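Local coordinates for nucleotidyltransferase-like protein (Exiguobacterium sibiricum, PDB 3C18), which is of undetermined function but probably transfers nucleotidyl groups, combining a nucleotidyltransferase-like domain with a helical substrate-binding domain and a helix-turn-helix domain, at residues F141-V153 / L201-E213. Residues are numbered along the deposited sequence; the frame is centred on the assembly and turned at random.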
ATOM      1  N   PHE A 141      19.838 -10.722   2.554  1.00 30.42           N
ATOM      2  CA  PHE A 141      20.677 -11.917   2.369  1.00 28.70           C
ATOM      3  C   PHE A 141      22.152 -11.605   2.689  1.00 30.62           C
ATOM      4  O   PHE A 141      22.841 -12.383   3.303  1.00 25.68           O
ATOM      5  CB  PHE A 141      20.598 -12.409   0.946  1.00 29.86           C
ATOM      6  CG  PHE A 141      21.384 -13.650   0.715  1.00 22.83           C
ATOM      7  CD1 PHE A 141      22.745 -13.571   0.378  1.00 31.50           C
ATOM      8  CD2 PHE A 141      20.789 -14.889   0.830  1.00 30.93           C
ATOM      9  CE1 PHE A 141      23.498 -14.726   0.161  1.00 33.51           C
ATOM     10  CE2 PHE A 141      21.518 -16.034   0.609  1.00 23.56           C
ATOM     11  CZ  PHE A 141      22.877 -15.965   0.297  1.00 27.77           C
ATOM     12  N   SER A 142      22.608 -10.428   2.284  1.00 31.55           N
ATOM     13  CA  SER A 142      24.028 -10.068   2.478  1.00 34.13           C
ATOM     14  C   SER A 142      24.368  -9.977   3.958  1.00 33.90           C
ATOM     15  O   SER A 142      25.489 -10.210   4.387  1.00 33.52           O
ATOM     16  CB  SER A 142      24.371  -8.744   1.760  1.00 35.30           C
ATOM     17  OG  SER A 142      24.002  -7.591   2.512  1.00 34.07           O
ATOM     18  N   ARG A 143      23.352  -9.681   4.742  1.00 34.45           N
ATOM     19  CA  ARG A 143      23.513  -9.412   6.180  1.00 32.95           C
ATOM     20  C   ARG A 143      23.217 -10.645   7.002  1.00 32.64           C
ATOM     21  O   ARG A 143      23.277 -10.614   8.225  1.00 35.92           O
ATOM     22  CB  ARG A 143      22.613  -8.249   6.614  1.00 35.69           C
ATOM     23  CG  ARG A 143      23.054  -6.898   6.101  1.00 40.13           C
ATOM     24  CD  ARG A 143      21.939  -5.858   6.227  1.00 54.57           C
ATOM     25  NE  ARG A 143      21.253  -5.965   7.519  1.00 70.76           N
ATOM     26  CZ  ARG A 143      20.166  -5.270   7.869  1.00 76.64           C
ATOM     27  NH1 ARG A 143      19.609  -4.403   7.024  1.00 72.27           N
ATOM     28  NH2 ARG A 143      19.633  -5.448   9.073  1.00 78.91           N
ATOM     29  N   GLY A 144      22.923 -11.740   6.328  1.00 30.10           N
ATOM     30  CA  GLY A 144      22.669 -13.011   7.018  1.00 30.36           C
ATOM     31  C   GLY A 144      21.280 -13.141   7.614  1.00 31.40           C
ATOM     32  O   GLY A 144      20.995 -14.075   8.378  1.00 32.30           O
ATOM     33  N   ASN A 145      20.401 -12.222   7.242  1.00 32.19           N
ATOM     34  CA  ASN A 145      18.979 -12.264   7.705  1.00 30.38           C
ATOM     35  C   ASN A 145      18.107 -13.039   6.727  1.00 28.34           C
ATOM     36  O   ASN A 145      17.375 -12.474   5.982  1.00 28.60           O
ATOM     37  CB  ASN A 145      18.414 -10.851   7.851  1.00 28.52           C
ATOM     38  CG  ASN A 145      19.211  -9.982   8.799  1.00 32.25           C
ATOM     39  OD1 ASN A 145      19.495  -8.834   8.499  1.00 41.81           O
ATOM     40  ND2 ASN A 145      19.570 -10.529   9.946  1.00 36.76           N
ATOM     41  N   TYR A 146      18.175 -14.349   6.784  1.00 27.35           N
ATOM     42  CA  TYR A 146      17.624 -15.218   5.733  1.00 29.91           C
ATOM     43  C   TYR A 146      16.100 -15.310   5.750  1.00 33.23           C
ATOM     44  O   TYR A 146      15.483 -15.363   4.707  1.00 31.33           O
ATOM     45  CB  TYR A 146      18.239 -16.615   5.792  1.00 30.20           C
ATOM     46  CG  TYR A 146      19.761 -16.551   5.660  1.00 30.95           C
ATOM     47  CD1 TYR A 146      20.337 -16.010   4.524  1.00 28.35           C
ATOM     48  CD2 TYR A 146      20.599 -16.995   6.677  1.00 36.85           C
ATOM     49  CE1 TYR A 146      21.692 -15.919   4.385  1.00 30.53           C
ATOM     50  CE2 TYR A 146      21.968 -16.904   6.553  1.00 35.25           C
ATOM     51  CZ  TYR A 146      22.505 -16.349   5.398  1.00 34.72           C
ATOM     52  OH  TYR A 146      23.854 -16.227   5.237  1.00 38.74           O
ATOM     53  N   TYR A 147      15.502 -15.345   6.934  1.00 31.50           N
ATOM     54  CA  TYR A 147      14.026 -15.479   7.015  1.00 32.08           C
ATOM     55  C   TYR A 147      13.358 -14.240   6.471  1.00 29.29           C
ATOM     56  O   TYR A 147      12.339 -14.290   5.801  1.00 33.11           O
ATOM     57  CB  TYR A 147      13.570 -15.746   8.430  1.00 32.09           C
ATOM     58  CG  TYR A 147      13.813 -17.169   8.826  1.00 37.32           C
ATOM     59  CD1 TYR A 147      13.050 -18.185   8.296  1.00 53.67           C
ATOM     60  CD2 TYR A 147      14.810 -17.501   9.705  1.00 52.80           C
ATOM     61  CE1 TYR A 147      13.270 -19.512   8.644  1.00 56.65           C
ATOM     62  CE2 TYR A 147      15.035 -18.821  10.066  1.00 58.85           C
ATOM     63  CZ  TYR A 147      14.261 -19.820   9.538  1.00 53.36           C
ATOM     64  OH  TYR A 147      14.489 -21.133   9.899  1.00 63.17           O
ATOM     65  N   ASP A 148      14.006 -13.131   6.730  1.00 25.60           N
ATOM     66  CA  ASP A 148      13.532 -11.815   6.266  1.00 28.01           C
ATOM     67  C   ASP A 148      13.788 -11.606   4.767  1.00 26.53           C
ATOM     68  O   ASP A 148      12.997 -11.005   4.042  1.00 28.58           O
ATOM     69  CB  ASP A 148      14.195 -10.732   7.092  1.00 29.27           C
ATOM     70  CG  ASP A 148      13.636 -10.657   8.507  1.00 35.95           C
ATOM     71  OD1 ASP A 148      12.498 -10.182   8.649  1.00 30.81           O
ATOM     72  OD2 ASP A 148      14.326 -11.044   9.453  1.00 32.57           O
ATOM     73  N   ALA A 149      14.909 -12.113   4.302  1.00 26.34           N
ATOM     74  CA  ALA A 149      15.251 -12.013   2.875  1.00 26.09           C
ATOM     75  C   ALA A 149      14.262 -12.823   2.066  1.00 26.85           C
ATOM     76  O   ALA A 149      13.820 -12.431   0.994  1.00 28.26           O
ATOM     77  CB  ALA A 149      16.690 -12.521   2.613  1.00 26.01           C
ATOM     78  N   TYR A 150      13.933 -13.987   2.594  1.00 24.91           N
ATOM     79  CA  TYR A 150      12.941 -14.864   1.960  1.00 24.25           C
ATOM     80  C   TYR A 150      11.659 -14.136   1.767  1.00 27.21           C
ATOM     81  O   TYR A 150      11.035 -14.219   0.717  1.00 28.51           O
ATOM     82  CB  TYR A 150      12.656 -16.091   2.800  1.00 23.90           C
ATOM     83  CG  TYR A 150      11.789 -17.126   2.125  1.00 22.90           C
ATOM     84  CD1 TYR A 150      10.413 -16.963   2.036  1.00 30.17           C
ATOM     85  CD2 TYR A 150      12.355 -18.246   1.537  1.00 26.64           C
ATOM     86  CE1 TYR A 150       9.599 -17.920   1.404  1.00 25.50           C
ATOM     87  CE2 TYR A 150      11.551 -19.222   0.907  1.00 20.01           C
ATOM     88  CZ  TYR A 150      10.181 -19.066   0.853  1.00 26.25           C
ATOM     89  OH  TYR A 150       9.394 -20.030   0.233  1.00 29.69           O
ATOM     90  N   THR A 151      11.284 -13.358   2.772  1.00 31.09           N
ATOM     91  CA  THR A 151      10.044 -12.599   2.701  1.00 29.23           C
ATOM     92  C   THR A 151      10.040 -11.664   1.503  1.00 28.77           C
ATOM     93  O   THR A 151       9.090 -11.616   0.745  1.00 32.68           O
ATOM     94  CB  THR A 151       9.738 -11.819   4.017  1.00 32.88           C
ATOM     95  OG1 THR A 151       9.602 -12.749   5.099  1.00 28.87           O
ATOM     96  CG2 THR A 151       8.458 -11.073   3.875  1.00 33.20           C
ATOM     97  N   HIS A 152      11.131 -10.931   1.318  1.00 28.95           N
ATOM     98  CA  HIS A 152      11.228  -9.957   0.223  1.00 25.62           C
ATOM     99  C   HIS A 152      11.399 -10.619  -1.125  1.00 24.19           C
ATOM    100  O   HIS A 152      10.809 -10.202  -2.105  1.00 23.30           O
ATOM    101  CB  HIS A 152      12.309  -8.922   0.507  1.00 27.32           C
ATOM    102  CG  HIS A 152      11.962  -8.051   1.665  1.00 28.67           C
ATOM    103  ND1 HIS A 152      11.474  -6.769   1.510  1.00 33.06           N
ATOM    104  CD2 HIS A 152      11.940  -8.301   2.996  1.00 32.46           C
ATOM    105  CE1 HIS A 152      11.218  -6.251   2.698  1.00 36.87           C
ATOM    106  NE2 HIS A 152      11.478  -7.161   3.613  1.00 31.01           N
ATOM    107  N   VAL A 153      12.147 -11.708  -1.141  1.00 23.44           N
ATOM    108  CA  VAL A 153      12.360 -12.416  -2.392  1.00 25.41           C
ATOM    109  C   VAL A 153      11.029 -12.944  -2.902  1.00 25.80           C
ATOM    110  O   VAL A 153      10.715 -12.870  -4.094  1.00 30.12           O
ATOM    111  CB  VAL A 153      13.363 -13.555  -2.270  1.00 29.46           C
ATOM    112  CG1 VAL A 153      13.161 -14.526  -3.398  1.00 26.91           C
ATOM    113  CG2 VAL A 153      14.777 -12.963  -2.286  1.00 24.06           C
ATOM    114  N   LEU A 201      17.995 -23.155   3.130  1.00 33.95           N
ATOM    115  CA  LEU A 201      17.306 -21.875   3.077  1.00 30.78           C
ATOM    116  C   LEU A 201      18.168 -20.884   2.301  1.00 31.99           C
ATOM    117  O   LEU A 201      17.703 -20.170   1.385  1.00 31.12           O
ATOM    118  CB  LEU A 201      16.982 -21.380   4.509  1.00 31.64           C
ATOM    119  CG  LEU A 201      16.276 -20.030   4.554  1.00 33.19           C
ATOM    120  CD1 LEU A 201      14.934 -20.102   3.832  1.00 34.08           C
ATOM    121  CD2 LEU A 201      16.111 -19.537   5.985  1.00 30.17           C
ATOM    122  N   GLU A 202      19.441 -20.851   2.661  1.00 28.04           N
ATOM    123  CA  GLU A 202      20.376 -19.894   2.081  1.00 28.73           C
ATOM    124  C   GLU A 202      20.481 -20.111   0.584  1.00 29.46           C
ATOM    125  O   GLU A 202      20.435 -19.177  -0.204  1.00 30.67           O
ATOM    126  CB  GLU A 202      21.785 -20.005   2.707  1.00 30.48           C
ATOM    127  CG  GLU A 202      21.847 -19.610   4.154  1.00 36.46           C
ATOM    128  CD  GLU A 202      21.617 -20.798   5.112  1.00 44.84           C
ATOM    129  OE1 GLU A 202      21.037 -21.805   4.678  1.00 38.38           O
ATOM    130  OE2 GLU A 202      22.002 -20.718   6.301  1.00 45.95           O
ATOM    131  N   GLN A 203      20.652 -21.364   0.203  1.00 31.20           N
ATOM    132  CA  GLN A 203      20.855 -21.685  -1.189  1.00 32.42           C
ATOM    133  C   GLN A 203      19.616 -21.354  -2.002  1.00 31.92           C
ATOM    134  O   GLN A 203      19.719 -20.759  -3.078  1.00 29.23           O
ATOM    135  CB  GLN A 203      21.244 -23.144  -1.369  1.00 34.08           C
ATOM    136  CG  GLN A 203      21.628 -23.463  -2.784  1.00 44.72           C
ATOM    137  CD  GLN A 203      22.921 -22.788  -3.203  1.00 55.69           C
ATOM    138  OE1 GLN A 203      23.929 -22.882  -2.508  1.00 69.35           O
ATOM    139  NE2 GLN A 203      22.904 -22.119  -4.354  1.00 52.20           N
ATOM    140  N   ARG A 204      18.444 -21.692  -1.487  1.00 31.31           N
ATOM    141  CA  ARG A 204      17.223 -21.478  -2.305  1.00 28.79           C
ATOM    142  C   ARG A 204      16.999 -19.969  -2.512  1.00 30.86           C
ATOM    143  O   ARG A 204      16.600 -19.524  -3.583  1.00 30.34           O
ATOM    144  CB  ARG A 204      16.007 -22.168  -1.731  1.00 27.62           C
ATOM    145  CG  ARG A 204      15.526 -21.524  -0.463  1.00 34.82           C
ATOM    146  CD  ARG A 204      14.320 -22.267   0.099  1.00 36.86           C
ATOM    147  NE  ARG A 204      14.651 -23.632   0.448  1.00 33.97           N
ATOM    148  CZ  ARG A 204      13.764 -24.501   0.871  1.00 38.00           C
ATOM    149  NH1 ARG A 204      12.499 -24.143   0.975  1.00 42.45           N
ATOM    150  NH2 ARG A 204      14.137 -25.728   1.177  1.00 42.07           N
ATOM    151  N   ILE A 205      17.296 -19.190  -1.489  1.00 26.56           N
ATOM    152  CA  ILE A 205      17.156 -17.731  -1.591  1.00 27.90           C
ATOM    153  C   ILE A 205      18.155 -17.177  -2.579  1.00 26.89           C
ATOM    154  O   ILE A 205      17.884 -16.278  -3.346  1.00 25.87           O
ATOM    155  CB  ILE A 205      17.378 -17.003  -0.199  1.00 25.63           C
ATOM    156  CG1 ILE A 205      16.320 -17.406   0.821  1.00 28.38           C
ATOM    157  CG2 ILE A 205      17.382 -15.505  -0.361  1.00 28.04           C
ATOM    158  CD1 ILE A 205      16.688 -17.002   2.243  1.00 28.49           C
ATOM    159  N   HIS A 206      19.357 -17.703  -2.528  1.00 26.20           N
ATOM    160  CA  HIS A 206      20.442 -17.220  -3.381  1.00 28.35           C
ATOM    161  C   HIS A 206      20.117 -17.511  -4.852  1.00 28.81           C
ATOM    162  O   HIS A 206      20.349 -16.698  -5.749  1.00 25.93           O
ATOM    163  CB  HIS A 206      21.737 -17.947  -3.016  1.00 29.19           C
ATOM    164  CG  HIS A 206      22.875 -17.659  -3.940  1.00 34.14           C
ATOM    165  ND1 HIS A 206      23.500 -16.424  -3.988  1.00 41.38           N
ATOM    166  CD2 HIS A 206      23.517 -18.450  -4.829  1.00 37.52           C
ATOM    167  CE1 HIS A 206      24.468 -16.467  -4.880  1.00 46.30           C
ATOM    168  NE2 HIS A 206      24.495 -17.682  -5.408  1.00 40.31           N
ATOM    169  N   LEU A 207      19.611 -18.716  -5.081  1.00 28.06           N
ATOM    170  CA  LEU A 207      19.215 -19.132  -6.441  1.00 27.62           C
ATOM    171  C   LEU A 207      18.044 -18.279  -6.981  1.00 28.76           C
ATOM    172  O   LEU A 207      18.001 -17.881  -8.153  1.00 27.39           O
ATOM    173  CB  LEU A 207      18.819 -20.593  -6.430  1.00 29.49           C
ATOM    174  CG  LEU A 207      19.960 -21.594  -6.336  1.00 35.98           C
ATOM    175  CD1 LEU A 207      19.358 -22.979  -6.532  1.00 39.59           C
ATOM    176  CD2 LEU A 207      21.033 -21.306  -7.380  1.00 34.53           C
ATOM    177  N   ALA A 208      17.124 -17.948  -6.082  1.00 28.53           N
ATOM    178  CA  ALA A 208      15.990 -17.092  -6.440  1.00 25.68           C
ATOM    179  C   ALA A 208      16.481 -15.702  -6.738  1.00 27.06           C
ATOM    180  O   ALA A 208      15.976 -15.049  -7.638  1.00 25.13           O
ATOM    181  CB  ALA A 208      14.927 -17.084  -5.340  1.00 26.90           C
ATOM    182  N   LEU A 209      17.502 -15.231  -6.031  1.00 25.92           N
ATOM    183  CA  LEU A 209      17.996 -13.870  -6.310  1.00 27.40           C
ATOM    184  C   LEU A 209      18.677 -13.848  -7.693  1.00 29.86           C
ATOM    185  O   LEU A 209      18.606 -12.874  -8.457  1.00 30.48           O
ATOM    186  CB  LEU A 209      18.969 -13.356  -5.218  1.00 28.42           C
ATOM    187  CG  LEU A 209      18.368 -12.971  -3.858  1.00 23.76           C
ATOM    188  CD1 LEU A 209      19.397 -12.932  -2.702  1.00 24.47           C
ATOM    189  CD2 LEU A 209      17.602 -11.635  -4.040  1.00 15.20           C
ATOM    190  N   ILE A 210      19.377 -14.922  -8.011  1.00 31.16           N
ATOM    191  CA  ILE A 210      20.081 -15.012  -9.305  1.00 32.20           C
ATOM    192  C   ILE A 210      19.054 -14.870 -10.423  1.00 33.37           C
ATOM    193  O   ILE A 210      19.179 -14.027 -11.300  1.00 32.73           O
ATOM    194  CB  ILE A 210      20.793 -16.353  -9.491  1.00 35.66           C
ATOM    195  CG1 ILE A 210      21.974 -16.459  -8.521  1.00 36.04           C
ATOM    196  CG2 ILE A 210      21.272 -16.521 -10.920  1.00 35.19           C
ATOM    197  CD1 ILE A 210      22.683 -15.190  -8.364  1.00 34.64           C
ATOM    198  N   GLY A 211      18.019 -15.689 -10.320  1.00 32.13           N
ATOM    199  CA  GLY A 211      16.944 -15.735 -11.313  1.00 31.92           C
ATOM    200  C   GLY A 211      16.221 -14.437 -11.413  1.00 31.61           C
ATOM    201  O   GLY A 211      15.916 -13.958 -12.493  1.00 35.61           O
ATOM    202  N   LEU A 212      15.947 -13.838 -10.260  1.00 32.73           N
ATOM    203  CA  LEU A 212      15.282 -12.531 -10.229  1.00 30.76           C
ATOM    204  C   LEU A 212      16.101 -11.470 -10.934  1.00 34.54           C
ATOM    205  O   LEU A 212      15.548 -10.539 -11.579  1.00 32.96           O
ATOM    206  CB  LEU A 212      15.036 -12.032  -8.796  1.00 33.28           C
ATOM    207  CG  LEU A 212      13.784 -12.484  -8.049  1.00 34.17           C
ATOM    208  CD1 LEU A 212      13.908 -12.231  -6.516  1.00 28.64           C
ATOM    209  CD2 LEU A 212      12.582 -11.782  -8.608  1.00 25.70           C
ATOM    210  N   GLU A 213      17.413 -11.522 -10.747  1.00 30.75           N
ATOM    211  CA  GLU A 213      18.253 -10.427 -11.250  1.00 34.78           C
ATOM    212  C   GLU A 213      18.278 -10.500 -12.760  1.00 35.52           C
ATOM    213  O   GLU A 213      18.298  -9.494 -13.463  1.00 42.25           O
ATOM    214  CB  GLU A 213      19.665 -10.477 -10.668  1.00 34.82           C
ATOM    215  CG  GLU A 213      20.520  -9.308 -11.105  1.00 40.79           C
ATOM    216  CD  GLU A 213      21.836  -9.210 -10.356  1.00 52.96           C
ATOM    217  OE1 GLU A 213      22.167 -10.173  -9.628  1.00 65.23           O
ATOM    218  OE2 GLU A 213      22.528  -8.172 -10.480  1.00 64.83           O
TER
HETATM  219  O   HOH W   1      10.425 -22.300   0.024  1.00 46.49           O
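Y146 lies under the bent side chain of E202: CG of E202 stands 3.5 Å from the ring centroid of Y146, 10° off the ring normal, a CH-pi contact over the face. O of G144 lies off-centre over the opposite face, and CD2 of F141 meets the edge in plane, so the ring is packed on both faces and at that edge. The neighbouring L201 splits its branches: CD2 sits over the face of Y147, 3.9 Å from its centroid, while CD1 meets CD2 of Y150. In F141, CG anti to the backbone N (chi1 -178°) extends the ring toward helix 201-218, as a knob among E202, I205, H206 and L209; its CE2 comes edge-on to the carbonyl O of E202 at 3.4 Å. I205 answers as a knob among F141, A149, Y150 and V153, its CG2 3.7 Å from CD2 of F141. V153 forks between CG1 on CB of A208 (3.7 Å) and CG2 on CD2 of L209 (3.6 Å). Trimming Y146 to an alanine would take the aromatic face from under CG of E202 and would probably open a gap beside the F141 ring. The end of helix 116-142 and the start of helix 146-167 thus both pack on helix 201-218 within the YgxA-like substrate-binding region; segments 146-153 and 201-213 run at 32° with axes 10.1 Å apart. A water links OH of Y150 to NH1 of R204, whose NH2 is hydrogen-bonded to the backbone O of E199; that OH also bonds OH of Y150 of the second subunit. No direct hydrogen bond joins the two segments: apolar interlocking and CH-pi contacts carry the interface, and the water bridges two buried side chains beside the dimer contact.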